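Local coordinates for pyridoxal kinase (Lactobacillus plantarum, PDB 3H74), which probably phosphorylates pyridoxal with ATP to give pyridoxal 5'-phosphate, as a kinase of the ribokinase clan, at residues A[21-24]-A[25-29]; A[261-264]-A[265-268]. All coordinates share one frame; numbering follows the deposited sequence.

Contact 1 (A[21-24]-A[25-29])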
loop_
_atom_site.group_PDB
_atom_site.type_symbol
_atom_site.label_atom_id
_atom_site.label_comp_id
_atom_site.label_asym_id
_atom_site.label_seq_id
_atom_site.Cartn_x
_atom_site.Cartn_y
_atom_site.Cartn_z
ATOM N N SER A 21 10.176 -6.160 2.797
ATOM C CA SER A 21 10.507 -7.559 3.091
ATOM C C SER A 21 9.364 -8.525 2.771
ATOM O O SER A 21 9.606 -9.708 2.516
ATOM C CB SER A 21 10.930 -7.734 4.548
ATOM O OG SER A 21 9.815 -7.846 5.400
ATOM N N SER A 22 8.128 -8.043 2.799
ATOM C CA SER A 22 7.003 -8.892 2.416
ATOM C C SER A 22 6.570 -8.660 0.969
ATOM O O SER A 22 6.139 -9.596 0.300
ATOM C CB SER A 22 5.834 -8.750 3.388
ATOM O OG SER A 22 5.412 -7.410 3.471
ATOM N N ALA A 23 6.707 -7.430 0.469
ATOM C CA ALA A 23 6.365 -7.156 -0.921
ATOM C C ALA A 23 7.273 -7.910 -1.891
ATOM O O ALA A 23 6.805 -8.394 -2.923
ATOM C CB ALA A 23 6.403 -5.670 -1.200
ATOM N N LEU A 24 8.561 -8.014 -1.571
ATOM C CA LEU A 24 9.499 -8.704 -2.452
ATOM C C LEU A 24 9.109 -10.158 -2.715
ATOM O O LEU A 24 8.981 -10.555 -3.877
ATOM C CB LEU A 24 10.944 -8.594 -1.941
ATOM C CG LEU A 24 11.881 -7.714 -2.764
ATOM C CD1 LEU A 24 13.173 -7.490 -2.004
ATOM C CD2 LEU A 24 12.159 -8.322 -4.145
ATOM N N PRO A 25 8.951 -10.974 -1.656
ATOM C CA PRO A 25 8.512 -12.352 -1.890
ATOM C C PRO A 25 7.171 -12.454 -2.628
ATOM O O PRO A 25 7.042 -13.251 -3.559
ATOM C CB PRO A 25 8.418 -12.937 -0.469
ATOM C CG PRO A 25 9.409 -12.128 0.318
ATOM C CD PRO A 25 9.244 -10.742 -0.231
ATOM N N VAL A 26 6.188 -11.649 -2.239
ATOM C CA VAL A 26 4.868 -11.732 -2.838
ATOM C C VAL A 26 4.903 -11.415 -4.337
ATOM O O VAL A 26 4.390 -12.177 -5.161
ATOM C CB VAL A 26 3.879 -10.818 -2.080
ATOM C CG1 VAL A 26 2.575 -10.638 -2.856
ATOM C CG2 VAL A 26 3.598 -11.384 -0.689
ATOM N N LEU A 27 5.524 -10.299 -4.701
ATOM C CA LEU A 27 5.522 -9.877 -6.091
ATOM C C LEU A 27 6.456 -10.724 -6.953
ATOM O O LEU A 27 6.169 -10.977 -8.117
ATOM C CB LEU A 27 5.802 -8.378 -6.195
ATOM C CG LEU A 27 4.606 -7.539 -5.706
ATOM C CD1 LEU A 27 5.051 -6.130 -5.344
ATOM C CD2 LEU A 27 3.472 -7.516 -6.726
ATOM N N THR A 28 7.547 -11.200 -6.375
ATOM C CA THR A 28 8.395 -12.166 -7.073
ATOM C C THR A 28 7.588 -13.430 -7.385
ATOM O O THR A 28 7.617 -13.925 -8.516
ATOM C CB THR A 28 9.648 -12.493 -6.250
ATOM O OG1 THR A 28 10.410 -11.297 -6.070
ATOM C CG2 THR A 28 10.528 -13.524 -6.953
ATOM N N ALA A 29 6.838 -13.934 -6.409
ATOM C CA ALA A 29 6.026 -15.129 -6.635
ATOM C C ALA A 29 4.985 -14.891 -7.718
ATOM O O ALA A 29 4.625 -15.809 -8.452
ATOM C CB ALA A 29 5.366 -15.578 -5.342
#

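Contact 2 (A[261-264]-A[265-268])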
loop_
_atom_site.group_PDB
_atom_site.type_symbol
_atom_site.label_atom_id
_atom_site.label_comp_id
_atom_site.label_asym_id
_atom_site.label_seq_id
_atom_site.Cartn_x
_atom_site.Cartn_y
_atom_site.Cartn_z
ATOM N N VAL A 261 2.565 -10.329 9.134
ATOM C CA VAL A 261 1.684 -11.435 8.752
ATOM C C VAL A 261 2.421 -12.550 7.998
ATOM O O VAL A 261 3.320 -12.288 7.185
ATOM C CB VAL A 261 0.459 -10.880 7.968
ATOM C CG1 VAL A 261 0.856 -10.323 6.623
ATOM C CG2 VAL A 261 -0.618 -11.888 7.817
ATOM N N ALA A 262 2.053 -13.792 8.300
ATOM C CA ALA A 262 2.568 -14.968 7.613
ATOM C C ALA A 262 2.289 -14.904 6.112
ATOM O O ALA A 262 1.223 -14.455 5.675
ATOM C CB ALA A 262 1.945 -16.228 8.201
ATOM N N LEU A 263 3.251 -15.409 5.344
ATOM C CA LEU A 263 3.179 -15.365 3.886
ATOM C C LEU A 263 3.067 -16.725 3.202
ATOM O O LEU A 263 2.800 -16.777 2.010
ATOM C CB LEU A 263 4.389 -14.609 3.313
ATOM C CG LEU A 263 4.549 -13.165 3.789
ATOM C CD1 LEU A 263 5.855 -12.601 3.265
ATOM C CD2 LEU A 263 3.361 -12.289 3.371
ATOM N N GLY A 264 3.238 -17.820 3.942
ATOM C CA GLY A 264 3.297 -19.148 3.329
ATOM C C GLY A 264 2.049 -19.544 2.564
ATOM O O GLY A 264 2.122 -19.947 1.403
ATOM N N ASP A 265 0.888 -19.448 3.206
ATOM C CA ASP A 265 -0.366 -19.813 2.544
ATOM C C ASP A 265 -0.629 -18.888 1.360
ATOM O O ASP A 265 -1.118 -19.317 0.318
ATOM C CB ASP A 265 -1.553 -19.795 3.518
ATOM C CG ASP A 265 -1.574 -20.996 4.454
ATOM O OD1 ASP A 265 -0.760 -21.923 4.281
ATOM O OD2 ASP A 265 -2.424 -21.003 5.374
ATOM N N LEU A 266 -0.259 -17.618 1.518
ATOM C CA LEU A 266 -0.382 -16.646 0.440
ATOM C C LEU A 266 0.479 -17.014 -0.776
ATOM O O LEU A 266 0.015 -17.008 -1.921
ATOM C CB LEU A 266 -0.059 -15.246 0.966
ATOM C CG LEU A 266 -0.057 -14.099 -0.046
ATOM C CD1 LEU A 266 -1.365 -13.987 -0.832
ATOM C CD2 LEU A 266 0.264 -12.794 0.648
ATOM N N LEU A 267 1.738 -17.360 -0.524
ATOM C CA LEU A 267 2.622 -17.774 -1.617
ATOM C C LEU A 267 2.077 -19.009 -2.338
ATOM O O LEU A 267 2.136 -19.095 -3.569
ATOM C CB LEU A 267 4.045 -18.023 -1.107
ATOM C CG LEU A 267 4.783 -16.780 -0.594
ATOM C CD1 LEU A 267 6.136 -17.169 -0.047
ATOM C CD2 LEU A 267 4.945 -15.720 -1.672
ATOM N N GLN A 268 1.531 -19.945 -1.567
ATOM C CA GLN A 268 0.899 -21.140 -2.120
ATOM C C GLN A 268 -0.299 -20.807 -3.018
ATOM O O GLN A 268 -0.474 -21.410 -4.079
ATOM C CB GLN A 268 0.487 -22.076 -0.984
ATOM C CG GLN A 268 -0.007 -23.432 -1.434
ATOM C CD GLN A 268 -0.513 -24.265 -0.278
ATOM O OE1 GLN A 268 -1.270 -23.784 0.569
ATOM N NE2 GLN A 268 -0.102 -25.526 -0.239
HETATM O O HOH W 1 -0.101 -16.540 4.288
#

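Contact 1 (A[21-24]-A[25-29])
L24 O is gripped twice by T28, one turn further along helix 19-29. T28 N donates to L24 O at 3.0 Å, and T28 OG1 donates to L24 O at 2.7 Å. The two donors come from opposite faces of the carbonyl plane, and the hydroxyl stands above that plane, 36° out of it. The first torsion of T28 (chi1 -62°) sets OG1 anti to its carbonyl carbon and beside its backbone N, which turns the hydroxyl back to the preceding turn. The L24 side chain runs across T28, with CD2 of L24 4.0 Å from T28 OG1.

The other carbonyls show where the helix is kinked. L27 N donates to A23 O at 2.9 Å in a nearly straight bond. V26 N reaches S22 O only at 3.3 Å. P25 has no N-H to give to S21 O. Its ring fills that place instead, with P25 CD 3.0 Å from S21 O. The ring is a knob among S21, S22, A23 and L24, and it is tight against L24, where L24 CB and P25 CD are 3.2 Å apart. Without the ring, as with an alanine here, S21 O would probably lose the CD and CG carbons packed against it, and a gap would probably open among the four residues around it.

The serine hydroxyls turn back along the chain: S21 OG bonds to I18 O and S22 OG to S19 O. A23 and L27 face strand 4-13, while L24 and L27 also meet strand 32-42. The helix is thus the crossover of a beta-alpha-beta unit in the Rossmann-like core of the ribokinase fold. It misses one backbone bond at P25, resumes its bonding from V26 onward, and uses the T28 hydroxyl as an extra donor to L24 O.

Contact 2 (A[261-264]-A[265-268])
L263 CG lies anti to its own carbonyl carbon (chi1 -59°), whereas L266 CG lies anti to its backbone N (chi1 177°). These torsions bring the two side chains alongside each other, pointing the same way. Their CD2 methyls meet: L263 CD2 is 4.2 Å from L266 CD2. L267 has its CG beside its backbone N (chi1 -66°), and this folds the branch back over the preceding turn. L267 CG comes to 3.3 Å from L263 O, and its contact with L263 CB is looser.

The same L263 O accepts the first backbone bond of the turn. L267 N donates to L263 O at 2.8 Å, and the donor lies almost straight ahead of the carbonyl. The next bond follows in step, from Q268 N to G264 O at 3.0 Å. The chain here passes from an extended loop at V261 and A262 into helix 264-274, one of the helices packed around the core of this ribokinase-like fold. L263 stands just before the first turn. Amides at the start of a helix lack carbonyls from an earlier turn, and here other acceptors serve two of them. A water accepts from L266 N, with its oxygen 3.0 Å from that N, and donates to A262 O, with its oxygen 2.8 Å from that O. It thus ties the loop to the helix start. D265 N donates to E248 OE1 on helix 231-251.

The contact lies at the surface, but L266 packs inward. It is buried against W241 of helix 231-251 and against T216 and V220 of helix 213-226. V261 touches A245 and T249 of helix 231-251 and T216 of helix 213-226.

From the N terminus, strand 4-13 leads into helix 19-29, where contact 1 lies, and the chain then returns as strand 32-42. Contact 2 comes much later, where the loop after helix 231-251 runs into helix 264-274. Neither contact closes a long loop. Each is local, and the two follow in series without nesting or crossing. In space they meet, and the centres of contacts 1 and 2 lie about 10 Å apart. A29 CB packs on L267 CD2 at 3.7 Å, S22 on L263, and V26 on L266. N274 also bonds to A29 O. The late helix is thereby fastened to the first crossover helix, beside helix 213-226, which touches both contacts.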